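Local coordinates for glucose-binding protein (Thermus thermophilus HB27, PDB 2B3F) that binds galactose in a cleft between two lobes and probably serves a binding-protein-dependent sugar transport system, at residues P115-H119 with K312-A317; G300-D306 with A317-D322; Q305-P310 with S324-A328. All blocks are in the same frame, centred on the assembly; numbering follows the deposited sequence.

Contact 1: P115-H119 with K312-A317; sequences PVNIH and KGSIAA. With GAL (beta-D-galactopyranose), chain G.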
loop_
_atom_site.group_PDB
_atom_site.type_symbol
_atom_site.label_atom_id
_atom_site.label_comp_id
_atom_site.label_asym_id
_atom_site.label_seq_id
_atom_site.Cartn_x
_atom_site.Cartn_y
_atom_site.Cartn_z
ATOM N N PRO A 115 9.106 -11.017 -0.270
ATOM C CA PRO A 115 7.927 -10.361 -0.849
ATOM C C PRO A 115 6.892 -11.343 -1.371
ATOM O O PRO A 115 7.244 -12.323 -2.038
ATOM C CB PRO A 115 8.493 -9.520 -1.988
ATOM C CG PRO A 115 9.976 -9.607 -1.870
ATOM C CD PRO A 115 10.323 -10.791 -1.083
ATOM N N VAL A 116 5.622 -11.095 -1.071
ATOM C CA VAL A 116 4.540 -11.941 -1.552
ATOM C C VAL A 116 3.781 -11.335 -2.721
ATOM O O VAL A 116 3.081 -12.036 -3.438
ATOM C CB VAL A 116 3.583 -12.358 -0.416
ATOM C CG1 VAL A 116 2.802 -11.184 0.132
ATOM C CG2 VAL A 116 2.617 -13.468 -0.905
ATOM N N ASN A 117 3.907 -10.023 -2.904
ATOM C CA ASN A 117 3.117 -9.314 -3.875
ATOM C C ASN A 117 3.729 -7.971 -4.251
ATOM O O ASN A 117 4.788 -7.563 -3.736
ATOM C CB ASN A 117 1.679 -9.114 -3.342
ATOM C CG ASN A 117 1.612 -8.167 -2.146
ATOM O OD1 ASN A 117 2.591 -7.543 -1.779
ATOM N ND2 ASN A 117 0.423 -8.054 -1.543
ATOM N N ILE A 118 3.046 -7.315 -5.166
ATOM C CA ILE A 118 3.234 -5.904 -5.465
ATOM C C ILE A 118 1.831 -5.281 -5.500
ATOM O O ILE A 118 0.958 -5.723 -6.244
ATOM C CB ILE A 118 3.913 -5.674 -6.839
ATOM C CG1 ILE A 118 5.318 -6.299 -6.876
ATOM C CG2 ILE A 118 3.966 -4.208 -7.184
ATOM C CD1 ILE A 118 6.360 -5.630 -6.030
ATOM N N HIS A 119 1.608 -4.266 -4.660
ATOM C CA HIS A 119 0.434 -3.416 -4.793
ATOM C C HIS A 119 0.838 -2.067 -5.410
ATOM O O HIS A 119 1.988 -1.612 -5.296
ATOM C CB HIS A 119 -0.253 -3.146 -3.436
ATOM C CG HIS A 119 -1.263 -4.177 -2.993
ATOM N ND1 HIS A 119 -2.446 -4.414 -3.657
ATOM C CD2 HIS A 119 -1.288 -4.968 -1.890
ATOM C CE1 HIS A 119 -3.147 -5.317 -2.985
ATOM N NE2 HIS A 119 -2.463 -5.671 -1.913
ATOM N N LYS A 312 -6.495 -11.038 -3.945
ATOM C CA LYS A 312 -6.086 -9.830 -3.201
ATOM C C LYS A 312 -6.224 -8.519 -3.965
ATOM O O LYS A 312 -6.466 -7.476 -3.346
ATOM C CB LYS A 312 -4.628 -9.990 -2.772
ATOM C CG LYS A 312 -4.096 -8.961 -1.787
ATOM C CD LYS A 312 -4.643 -9.086 -0.402
ATOM C CE LYS A 312 -3.766 -8.316 0.582
ATOM N NZ LYS A 312 -3.785 -6.853 0.270
ATOM N N GLY A 313 -6.000 -8.541 -5.273
ATOM C CA GLY A 313 -5.998 -7.339 -6.099
ATOM C C GLY A 313 -4.589 -6.846 -6.440
ATOM O O GLY A 313 -4.410 -6.030 -7.325
ATOM N N SER A 314 -3.611 -7.350 -5.708
ATOM C CA SER A 314 -2.196 -7.141 -5.998
ATOM C C SER A 314 -1.794 -8.090 -7.122
ATOM O O SER A 314 -2.528 -9.009 -7.468
ATOM C CB SER A 314 -1.339 -7.462 -4.774
ATOM O OG SER A 314 -1.792 -8.608 -4.074
ATOM N N ILE A 315 -0.598 -7.857 -7.642
ATOM C CA ILE A 315 0.034 -8.788 -8.570
ATOM C C ILE A 315 1.151 -9.530 -7.818
ATOM O O ILE A 315 1.554 -9.145 -6.720
ATOM C CB ILE A 315 0.551 -8.053 -9.838
ATOM C CG1 ILE A 315 1.698 -7.097 -9.492
ATOM C CG2 ILE A 315 -0.611 -7.344 -10.538
ATOM C CD1 ILE A 315 2.269 -6.273 -10.641
ATOM N N ALA A 316 1.651 -10.619 -8.423
ATOM C CA ALA A 316 2.738 -11.352 -7.820
ATOM C C ALA A 316 4.032 -10.531 -7.876
ATOM O O ALA A 316 4.237 -9.753 -8.803
ATOM C CB ALA A 316 2.938 -12.684 -8.552
ATOM N N ALA A 317 4.881 -10.730 -6.882
ATOM C CA ALA A 317 6.253 -10.187 -6.902
ATOM C C ALA A 317 7.163 -11.031 -7.824
ATOM O O ALA A 317 8.091 -10.503 -8.430
ATOM C CB ALA A 317 6.832 -10.143 -5.517
HETATM C C1 GAL G . -1.487 -1.814 2.907
HETATM C C2 GAL G . -1.117 -3.290 2.715
HETATM C C3 GAL G . -2.158 -4.035 1.890
HETATM C C4 GAL G . -3.564 -3.821 2.452
HETATM C C5 GAL G . -3.774 -2.307 2.697
HETATM C C6 GAL G . -5.147 -1.937 3.283
HETATM O O1 GAL G . -0.561 -1.161 3.722
HETATM O O2 GAL G . 0.189 -3.373 2.122
HETATM O O3 GAL G . -1.862 -5.424 1.870
HETATM O O4 GAL G . -3.669 -4.580 3.626
HETATM O O5 GAL G . -2.776 -1.767 3.529
HETATM O O6 GAL G . -5.233 -2.329 4.620
#
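Start at the sugar. Lys312, the last residue of its helix, sends NZ to the ring edge of His119, donating to NE2 at 2.8 Å, and the same nitrogen donates to O3 of the bound galactose at 2.9 Å. His119 ND1 hydrogen-bonds Asp243, so both ring nitrogens have partners. Gly313 then takes the chain out of the helix with positive phi (102°), a conformation in which a CB would jam against the preceding carbonyl. Ser314 lays its CB over one face of the His119 ring, 3.4 Å from the centroid, as a CH-pi contact. Its OG bonds Asn309 and receives only a weak bond from Asn117 ND2 at 3.4 Å; the stronger tie of Asn117 runs from OD1 to Asp278 N. Residues 115-119 form the loop between strands 110-115 and 119-120, both paired with strand 272-280; the chain then goes on to strand 123-126 of the other sheet, consistent with a hinge crossing of periplasmic binding proteins. Ile315 pairs with this loop as one antiparallel bridge: Ile118 N to Ile315 O is 2.8 Å, and Ile315 N to Ile118 O is 3.0 Å. Their side chains also meet, Ile118 CB to Ile315 CG1 at 3.7 Å. Ala316 points away, onto Gln305 and Tyr326. Ala317 CB touches Pro115 CB at 3.9 Å and Ile118 CG1 at 4.3 Å.

Contact 2: G300-D306 with A317-D322; sequences GSKEGQD and ARLDSD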
loop_
_atom_site.group_PDB
_atom_site.type_symbol
_atom_site.label_atom_id
_atom_site.label_comp_id
_atom_site.label_asym_id
_atom_site.label_seq_id
_atom_site.Cartn_x
_atom_site.Cartn_y
_atom_site.Cartn_z
ATOM N N GLY A 300 7.040 -17.182 -0.971
ATOM C CA GLY A 300 7.998 -16.858 -2.036
ATOM C C GLY A 300 7.871 -17.657 -3.337
ATOM O O GLY A 300 8.593 -17.388 -4.304
ATOM N N SER A 301 6.946 -18.607 -3.376
ATOM C CA SER A 301 6.782 -19.521 -4.521
ATOM C C SER A 301 5.734 -19.061 -5.514
ATOM O O SER A 301 4.793 -18.326 -5.174
ATOM C CB SER A 301 6.400 -20.914 -3.994
ATOM O OG SER A 301 5.064 -20.959 -3.501
ATOM N N LYS A 302 5.836 -19.545 -6.753
ATOM C CA LYS A 302 4.842 -19.247 -7.776
ATOM C C LYS A 302 3.463 -19.809 -7.408
ATOM O O LYS A 302 2.449 -19.128 -7.572
ATOM C CB LYS A 302 5.310 -19.789 -9.128
ATOM C CG LYS A 302 4.424 -19.391 -10.284
ATOM C CD LYS A 302 4.958 -19.927 -11.597
ATOM C CE LYS A 302 3.942 -19.787 -12.704
ATOM N NZ LYS A 302 4.539 -20.133 -14.049
ATOM N N GLU A 303 3.433 -21.030 -6.884
ATOM C CA GLU A 303 2.188 -21.666 -6.474
ATOM C C GLU A 303 1.453 -20.793 -5.438
ATOM O O GLU A 303 0.272 -20.502 -5.596
ATOM C CB GLU A 303 2.472 -23.057 -5.900
ATOM C CG GLU A 303 1.228 -23.897 -5.657
ATOM C CD GLU A 303 1.505 -25.174 -4.854
ATOM O OE1 GLU A 303 2.606 -25.317 -4.268
ATOM O OE2 GLU A 303 0.596 -26.030 -4.812
ATOM N N GLY A 304 2.169 -20.363 -4.408
ATOM C CA GLY A 304 1.592 -19.491 -3.367
ATOM C C GLY A 304 1.089 -18.174 -3.944
ATOM O O GLY A 304 -0.073 -17.820 -3.784
ATOM N N GLN A 305 1.958 -17.464 -4.652
ATOM C CA GLN A 305 1.652 -16.124 -5.141
ATOM C C GLN A 305 0.552 -16.079 -6.195
ATOM O O GLN A 305 -0.239 -15.117 -6.247
ATOM C CB GLN A 305 2.933 -15.411 -5.652
ATOM C CG GLN A 305 3.965 -15.213 -4.541
ATOM C CD GLN A 305 5.053 -14.191 -4.858
ATOM O OE1 GLN A 305 4.979 -13.475 -5.861
ATOM N NE2 GLN A 305 6.059 -14.125 -3.991
ATOM N N ASP A 306 0.485 -17.098 -7.061
ATOM C CA ASP A 306 -0.565 -17.124 -8.068
ATOM C C ASP A 306 -1.891 -17.722 -7.568
ATOM O O ASP A 306 -2.885 -17.681 -8.275
ATOM C CB ASP A 306 -0.072 -17.849 -9.325
ATOM C CG ASP A 306 0.825 -16.978 -10.195
ATOM O OD1 ASP A 306 0.993 -15.746 -9.915
ATOM O OD2 ASP A 306 1.344 -17.552 -11.200
ATOM N N ALA A 317 4.881 -10.730 -6.882
ATOM C CA ALA A 317 6.253 -10.187 -6.902
ATOM C C ALA A 317 7.163 -11.031 -7.824
ATOM O O ALA A 317 8.091 -10.503 -8.430
ATOM C CB ALA A 317 6.832 -10.143 -5.517
ATOM N N ARG A 318 6.892 -12.327 -7.912
ATOM C CA ARG A 318 7.715 -13.228 -8.747
ATOM C C ARG A 318 7.607 -12.873 -10.208
ATOM O O ARG A 318 6.499 -12.725 -10.736
ATOM C CB ARG A 318 7.297 -14.680 -8.567
ATOM C CG ARG A 318 7.781 -15.291 -7.281
ATOM C CD ARG A 318 7.455 -16.752 -7.267
ATOM N NE ARG A 318 8.270 -17.464 -8.259
ATOM C CZ ARG A 318 9.398 -18.101 -7.995
ATOM N NH1 ARG A 318 9.876 -18.206 -6.767
ATOM N NH2 ARG A 318 10.032 -18.693 -8.995
ATOM N N LEU A 319 8.762 -12.811 -10.888
ATOM C CA LEU A 319 8.800 -12.530 -12.321
ATOM C C LEU A 319 8.095 -13.600 -13.185
ATOM O O LEU A 319 7.629 -13.289 -14.278
ATOM C CB LEU A 319 10.257 -12.367 -12.794
ATOM C CG LEU A 319 11.059 -11.177 -12.267
ATOM C CD1 LEU A 319 12.566 -11.371 -12.456
ATOM C CD2 LEU A 319 10.610 -9.917 -12.944
ATOM N N ASP A 320 8.016 -14.843 -12.696
ATOM C CA ASP A 320 7.470 -15.955 -13.484
ATOM C C ASP A 320 5.959 -16.150 -13.321
ATOM O O ASP A 320 5.384 -17.141 -13.792
ATOM C CB ASP A 320 8.239 -17.273 -13.232
ATOM C CG ASP A 320 8.110 -17.811 -11.819
ATOM O OD1 ASP A 320 7.426 -17.179 -10.957
ATOM O OD2 ASP A 320 8.704 -18.901 -11.555
ATOM N N SER A 321 5.306 -15.181 -12.668
ATOM C CA SER A 321 3.871 -15.220 -12.483
ATOM C C SER A 321 3.090 -15.459 -13.785
ATOM O O SER A 321 3.396 -14.881 -14.825
ATOM C CB SER A 321 3.404 -13.907 -11.822
ATOM O OG SER A 321 1.998 -13.942 -11.563
ATOM N N ASP A 322 2.058 -16.295 -13.699
ATOM C CA ASP A 322 1.201 -16.639 -14.838
ATOM C C ASP A 322 0.038 -15.646 -14.975
ATOM O O ASP A 322 -0.897 -15.692 -14.180
ATOM C CB ASP A 322 0.643 -18.051 -14.627
ATOM C CG ASP A 322 -0.256 -18.527 -15.765
ATOM O OD1 ASP A 322 -0.528 -17.776 -16.734
ATOM O OD2 ASP A 322 -0.723 -19.683 -15.656
HETATM O O HOH W 1 5.870 -18.674 -15.925
#
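Here a capped helix start meets a type I beta turn: in this family 1 solute-binding protein, the loop between helices 302-312 and 328-339 folds back on the first turns of helix 302-312. Ser301 is the N-cap, its OG accepting from Gly304 N at 3.1 Å while also bonding Leu298, and the turn runs from Arg318 to Ser321. Arg318 does the most covering. Its side chain lies across the helix start, with CD 3.3 Å from Lys302 N, and NH1 donates to Gly300 O at 2.9 Å. The other guanidinium nitrogens go back into the turn: NE reaches Asp320 OD1 at 2.8 Å and NH2 reaches Asp320 OD2 at 2.9 Å, a two-pronged salt bridge that leaves NH1 directed at Gly300 O. Trp93 and Phe97 pack against it. Lys302 stretches fully extended alongside; its NZ makes a weak bond to Asp320 O at 3.1 Å, and water 1 bridges the same two atoms at 2.7 Å each. One turn further along, buried Gln305 holds the start of 317-322, OE1 accepting from Arg318 N at 3.0 Å and weakly from Ala317 N at 2.9 Å, while its NE2 goes to Val299. The far end of the turn is tied to the helix by Asp306: OD1 takes Ser321 OG at 2.6 Å, and OD2 takes Asp322 N at 2.9 Å along a nearly straight N-H line of 175°.

Contact 3: Q305-P310 with S324-A328; sequences QDTSNP and SKYNA. Unlike the reference sequence in segment 305-310: Ser308 (reference Phe).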
loop_
_atom_site.group_PDB
_atom_site.type_symbol
_atom_site.label_atom_id
_atom_site.label_comp_id
_atom_site.label_asym_id
_atom_site.label_seq_id
_atom_site.Cartn_x
_atom_site.Cartn_y
_atom_site.Cartn_z
ATOM N N GLN A 305 1.958 -17.464 -4.652
ATOM C CA GLN A 305 1.652 -16.124 -5.141
ATOM C C GLN A 305 0.552 -16.079 -6.195
ATOM O O GLN A 305 -0.239 -15.117 -6.247
ATOM C CB GLN A 305 2.933 -15.411 -5.652
ATOM C CG GLN A 305 3.965 -15.213 -4.541
ATOM C CD GLN A 305 5.053 -14.191 -4.858
ATOM O OE1 GLN A 305 4.979 -13.475 -5.861
ATOM N NE2 GLN A 305 6.059 -14.125 -3.991
ATOM N N ASP A 306 0.485 -17.098 -7.061
ATOM C CA ASP A 306 -0.565 -17.124 -8.068
ATOM C C ASP A 306 -1.891 -17.722 -7.568
ATOM O O ASP A 306 -2.885 -17.681 -8.275
ATOM C CB ASP A 306 -0.072 -17.849 -9.325
ATOM C CG ASP A 306 0.825 -16.978 -10.195
ATOM O OD1 ASP A 306 0.993 -15.746 -9.915
ATOM O OD2 ASP A 306 1.344 -17.552 -11.200
ATOM N N THR A 307 -1.872 -18.298 -6.371
ATOM C CA THR A 307 -3.096 -18.660 -5.641
ATOM C C THR A 307 -3.694 -17.454 -4.900
ATOM O O THR A 307 -4.895 -17.169 -5.015
ATOM C CB THR A 307 -2.806 -19.789 -4.655
ATOM O OG1 THR A 307 -2.339 -20.948 -5.377
ATOM C CG2 THR A 307 -4.044 -20.165 -3.856
ATOM N N SER A 308 -2.857 -16.740 -4.152
ATOM C CA SER A 308 -3.344 -15.650 -3.284
ATOM C C SER A 308 -3.597 -14.335 -4.000
ATOM O O SER A 308 -4.618 -13.670 -3.754
ATOM C CB SER A 308 -2.385 -15.442 -2.119
ATOM O OG SER A 308 -1.074 -15.177 -2.576
ATOM N N ASN A 309 -2.687 -13.908 -4.871
ATOM C CA ASN A 309 -2.786 -12.558 -5.415
ATOM C C ASN A 309 -4.006 -12.271 -6.267
ATOM O O ASN A 309 -4.557 -11.188 -6.185
ATOM C CB ASN A 309 -1.474 -12.105 -6.072
ATOM C CG ASN A 309 -0.401 -11.846 -5.044
ATOM O OD1 ASN A 309 -0.593 -11.028 -4.140
ATOM N ND2 ASN A 309 0.720 -12.557 -5.137
ATOM N N PRO A 310 -4.462 -13.236 -7.081
ATOM C CA PRO A 310 -5.718 -12.968 -7.801
ATOM C C PRO A 310 -6.917 -12.609 -6.885
ATOM O O PRO A 310 -7.803 -11.848 -7.297
ATOM C CB PRO A 310 -5.965 -14.276 -8.573
ATOM C CG PRO A 310 -4.559 -14.850 -8.775
ATOM C CD PRO A 310 -3.853 -14.523 -7.474
ATOM N N SER A 324 -2.526 -15.582 -16.802
ATOM C CA SER A 324 -3.843 -16.166 -17.059
ATOM C C SER A 324 -4.604 -16.451 -15.761
ATOM O O SER A 324 -5.801 -16.708 -15.804
ATOM C CB SER A 324 -3.718 -17.457 -17.900
ATOM O OG SER A 324 -3.124 -18.503 -17.153
ATOM N N LYS A 325 -3.910 -16.395 -14.618
ATOM C CA LYS A 325 -4.531 -16.595 -13.309
ATOM C C LYS A 325 -5.178 -15.312 -12.771
ATOM O O LYS A 325 -5.862 -15.369 -11.760
ATOM C CB LYS A 325 -3.507 -17.104 -12.301
ATOM C CG LYS A 325 -2.869 -18.440 -12.657
ATOM C CD LYS A 325 -3.915 -19.522 -12.821
ATOM C CE LYS A 325 -3.266 -20.880 -13.088
ATOM N NZ LYS A 325 -4.297 -21.892 -13.512
ATOM N N TYR A 326 -4.989 -14.197 -13.481
ATOM C CA TYR A 326 -5.427 -12.862 -13.041
ATOM C C TYR A 326 -6.545 -12.348 -13.939
ATOM O O TYR A 326 -6.597 -12.641 -15.143
ATOM C CB TYR A 326 -4.230 -11.875 -13.024
ATOM C CG TYR A 326 -3.218 -12.276 -11.990
ATOM C CD1 TYR A 326 -3.170 -11.658 -10.742
ATOM C CD2 TYR A 326 -2.326 -13.335 -12.228
ATOM C CE1 TYR A 326 -2.269 -12.074 -9.768
ATOM C CE2 TYR A 326 -1.436 -13.759 -11.270
ATOM C CZ TYR A 326 -1.387 -13.122 -10.037
ATOM O OH TYR A 326 -0.520 -13.564 -9.073
ATOM N N ASN A 327 -7.454 -11.589 -13.333
ATOM C CA ASN A 327 -8.543 -10.953 -14.043
ATOM C C ASN A 327 -8.041 -9.731 -14.816
ATOM O O ASN A 327 -6.839 -9.456 -14.862
ATOM C CB ASN A 327 -9.712 -10.627 -13.067
ATOM C CG ASN A 327 -9.385 -9.511 -12.085
ATOM O OD1 ASN A 327 -8.504 -8.700 -12.327
ATOM N ND2 ASN A 327 -10.109 -9.472 -10.965
ATOM N N ALA A 328 -8.959 -9.009 -15.444
ATOM C CA ALA A 328 -8.603 -7.886 -16.286
ATOM C C ALA A 328 -7.851 -6.789 -15.522
ATOM O O ALA A 328 -6.944 -6.181 -16.065
ATOM C CB ALA A 328 -9.839 -7.329 -16.938
HETATM O O HOH W 2 -7.379 -11.515 -10.524
#
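The backbone of 305-310 is helical but kinks at Pro310, whose ring nitrogen cannot bond to the preceding turn. In the partner segment, the chain leaves a 3-10 segment at Ser324 and Lys325, extends through Tyr326, and reaches Asn327, the N-cap of the next helix. The two come closest at Pro310 and Tyr326, CA to CA 5.2 Å; Asp306 CA and Lys325 CA stand 6.6 Å apart. Water 2 joins the main chains here, accepting from Asn327 N at 2.8 Å and donating to Pro310 O at 3.3 Å. Look next at the Tyr326 side chain; this residue has the largest share of buried surface. Pro310 CG lies over the ring face, 3.8 Å from its centroid, in a CH-pi contact, and Pro310 CD touches Tyr326 CE1 at 3.7 Å. At the ring's far end the hydroxyl donates to Asp306 OD1 at 2.8 Å, an oxygen that Ser321 also bonds, and Asn309 CB is 3.5 Å from Tyr326 OH near the ring plane. Lys325 O approaches Pro310 CG at 3.3 Å and Lys325 CB lies 4.1 Å from Asp306 O, while the amino end leads away. Tyr326 thus meets helix 302-312 just before helix 328-339 begins, where Asn327 OD1 caps Gly330. Away from this loop, Thr307 and Ser308, the latter differing from the reference sequence, pack on helix 15-27, while Asn309 reaches inward to Val116 and Ser314.

Overall arrangement
All three contacts hang on helix 302-312 and the loop that follows it. Contact 1 is the interior one, entirely buried, with one end at the sugar; backbone pairing, apolar packing and a histidine-lysine-galactose chain meet in it. Contacts 2 and 3 lie farther out and are only partly buried; each includes one bridging water, and both use the Asp306 carboxylate. Charged and main-chain polar bonds dominate contact 2, whereas contact 3 centres on one tyrosine and a proline. Ala317 passes from contact 1 into contact 2, and Asn309 links contact 3 to contact 1, tying helix 302-312 to the 115-119 and 312-317 loops.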